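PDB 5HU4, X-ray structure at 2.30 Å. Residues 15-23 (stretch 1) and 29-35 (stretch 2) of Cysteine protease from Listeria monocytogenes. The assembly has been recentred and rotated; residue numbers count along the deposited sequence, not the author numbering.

Stretch 1, residues 15-23: NLLVFKGTN
Stretch 2 29-35: AGATTMR

Where two parallel strands run out of regular pairing, side-chain oxygens can continue the ladder, and here a threonine hydroxyl takes the place of a backbone carbonyl: Gly21 N donates to Thr33 OG1 at 2.7 Å, with Thr33 in the p rotamer (chi1 64°). Before that point the pairing is conventional. Strand 15-19 lies beside the strand that includes Ala31 and Thr32, their directions 22° apart and their axes approaching to 4.6 Å. Val18 pairs with Ala31 (CA to CA 4.8 Å) and Phe19 with Thr32 (CA to CA 4.7 Å).

As parallel geometry requires, the bonds alternate in direction. Ala31 N donates to Leu17 O at 3.0 Å, somewhat bent at 135°; Phe19 N donates to Ala31 O at 2.7 Å; Thr33 N donates to Phe19 O at 3.0 Å, nearly straight at 170°. Thus Phe19 (phi/psi -109/154) is held through both its amide and its carbonyl. CA-H...O contacts supplement the ladder, Val18 CA to Ala31 O and Thr32 CA to Phe19 O, each 3.4 Å.

Val18 (chi1 t) and Ala31 (-78/145) direct their side chains to one face of the sheet, Phe19 and Thr32 to the other. The end of the Phe19 side chain (chi1 -67°, chi2 83°) comes nearer the other stretch and meets Ala29, whose CB sits over one ring face, 3.9 Å from the ring centroid. Next after Ala29, Gly30 (171/-151) fits closely: an ideal CB would lie 2.5 Å from Leu17 O, a clash.

Beyond the strand, Gly21 adopts 98/135, a conformation that itself calls for glycine. Thr22 (-96/96, chi1 m) then closes the contact: its OG1 donates to Thr33 O at 2.8 Å and also lies 2.8 Å from OG1 of Thr32 (-131/134, chi1 p), joining the loop to two successive residues.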

# COMPACT_ATOMS: atom_id res chain seq x y z
N ASN A 15 4.44 8.42 -0.79
CA ASN A 15 3.31 9.07 -1.42
C ASN A 15 3.25 8.67 -2.89
O ASN A 15 3.95 9.24 -3.72
CB ASN A 15 3.40 10.59 -1.28
CG ASN A 15 2.18 11.31 -1.81
OD1 ASN A 15 1.15 10.69 -2.10
ND2 ASN A 15 2.28 12.63 -1.95
N LEU A 16 2.40 7.70 -3.20
CA LEU A 16 2.41 7.09 -4.53
C LEU A 16 1.03 7.03 -5.17
O LEU A 16 0.01 7.17 -4.51
CB LEU A 16 2.99 5.67 -4.44
CG LEU A 16 4.37 5.53 -3.80
CD1 LEU A 16 4.70 4.07 -3.57
CD2 LEU A 16 5.44 6.20 -4.66
N LEU A 17 1.02 6.80 -6.48
CA LEU A 17 -0.21 6.55 -7.22
C LEU A 17 -0.53 5.06 -7.16
O LEU A 17 0.38 4.23 -7.12
CB LEU A 17 -0.09 7.01 -8.67
CG LEU A 17 0.08 8.51 -8.92
CD1 LEU A 17 0.31 8.78 -10.39
CD2 LEU A 17 -1.13 9.28 -8.41
N VAL A 18 -1.81 4.72 -7.15
CA VAL A 18 -2.22 3.32 -7.13
C VAL A 18 -2.68 2.89 -8.52
O VAL A 18 -3.54 3.53 -9.13
CB VAL A 18 -3.35 3.07 -6.12
CG1 VAL A 18 -3.66 1.58 -6.05
CG2 VAL A 18 -2.95 3.59 -4.75
N PHE A 19 -2.10 1.80 -9.02
CA PHE A 19 -2.44 1.28 -10.33
C PHE A 19 -3.23 -0.01 -10.22
O PHE A 19 -3.11 -0.74 -9.23
CB PHE A 19 -1.18 1.05 -11.16
CG PHE A 19 -0.45 2.32 -11.52
CD1 PHE A 19 0.43 2.91 -10.63
CD2 PHE A 19 -0.64 2.92 -12.76
CE1 PHE A 19 1.09 4.07 -10.95
CE2 PHE A 19 0.02 4.08 -13.09
CZ PHE A 19 0.89 4.66 -12.18
N LYS A 20 -4.04 -0.29 -11.23
CA LYS A 20 -4.85 -1.51 -11.24
C LYS A 20 -4.07 -2.65 -11.90
O LYS A 20 -3.79 -2.61 -13.10
CB LYS A 20 -6.17 -1.27 -11.97
CG LYS A 20 -7.33 -2.09 -11.45
CD LYS A 20 -8.62 -1.74 -12.18
CE LYS A 20 -9.84 -2.07 -11.34
NZ LYS A 20 -11.09 -1.52 -11.93
N GLY A 21 -3.72 -3.65 -11.10
CA GLY A 21 -3.02 -4.82 -11.61
C GLY A 21 -1.52 -4.77 -11.41
O GLY A 21 -0.88 -3.75 -11.66
N THR A 22 -0.96 -5.88 -10.95
CA THR A 22 0.48 -6.00 -10.76
C THR A 22 1.12 -6.66 -11.98
O THR A 22 1.14 -7.88 -12.10
CB THR A 22 0.83 -6.81 -9.50
OG1 THR A 22 0.27 -6.16 -8.35
CG2 THR A 22 2.34 -6.91 -9.33
N ASN A 23 1.63 -5.84 -12.89
CA ASN A 23 2.27 -6.34 -14.10
C ASN A 23 3.65 -5.73 -14.31
O ASN A 23 4.02 -4.77 -13.63
CB ASN A 23 1.38 -6.09 -15.32
CG ASN A 23 0.94 -4.64 -15.43
OD1 ASN A 23 1.76 -3.75 -15.66
ND2 ASN A 23 -0.35 -4.39 -15.27
N ALA A 29 6.03 2.11 -11.54
CA ALA A 29 5.13 3.26 -11.64
C ALA A 29 4.61 3.70 -10.27
O ALA A 29 4.52 4.89 -9.99
CB ALA A 29 3.97 2.93 -12.56
N GLY A 30 4.27 2.73 -9.43
CA GLY A 30 3.76 3.01 -8.10
C GLY A 30 3.25 1.76 -7.42
O GLY A 30 3.74 0.66 -7.69
N ALA A 31 2.27 1.91 -6.54
CA ALA A 31 1.64 0.77 -5.88
C ALA A 31 0.65 0.11 -6.83
O ALA A 31 0.00 0.78 -7.63
CB ALA A 31 0.96 1.19 -4.60
N THR A 32 0.54 -1.22 -6.75
CA THR A 32 -0.31 -1.96 -7.67
C THR A 32 -1.24 -2.94 -6.94
O THR A 32 -0.80 -3.68 -6.06
CB THR A 32 0.52 -2.75 -8.70
OG1 THR A 32 1.40 -3.66 -8.01
CG2 THR A 32 1.35 -1.81 -9.56
N THR A 33 -2.51 -2.93 -7.33
CA THR A 33 -3.48 -3.88 -6.79
C THR A 33 -3.09 -5.30 -7.17
O THR A 33 -2.44 -5.52 -8.20
CB THR A 33 -4.90 -3.58 -7.31
OG1 THR A 33 -4.94 -3.76 -8.73
CG2 THR A 33 -5.31 -2.15 -6.97
N MET A 34 -3.49 -6.27 -6.35
CA MET A 34 -3.04 -7.64 -6.54
C MET A 34 -4.19 -8.61 -6.83
O MET A 34 -3.97 -9.73 -7.28
CB MET A 34 -2.25 -8.11 -5.32
CG MET A 34 -0.93 -7.38 -5.16
SD MET A 34 0.05 -7.98 -3.77
CE MET A 34 1.23 -9.03 -4.63
N ARG A 35 -5.42 -8.17 -6.56
CA ARG A 35 -6.60 -8.94 -6.97
C ARG A 35 -7.52 -8.07 -7.82
O ARG A 35 -7.65 -6.87 -7.58
CB ARG A 35 -7.36 -9.49 -5.76
CG ARG A 35 -6.50 -10.21 -4.74
CD ARG A 35 -7.36 -11.09 -3.84
NE ARG A 35 -8.66 -10.49 -3.56
CZ ARG A 35 -8.91 -9.68 -2.54
NH1 ARG A 35 -7.94 -9.37 -1.68
NH2 ARG A 35 -10.12 -9.18 -2.37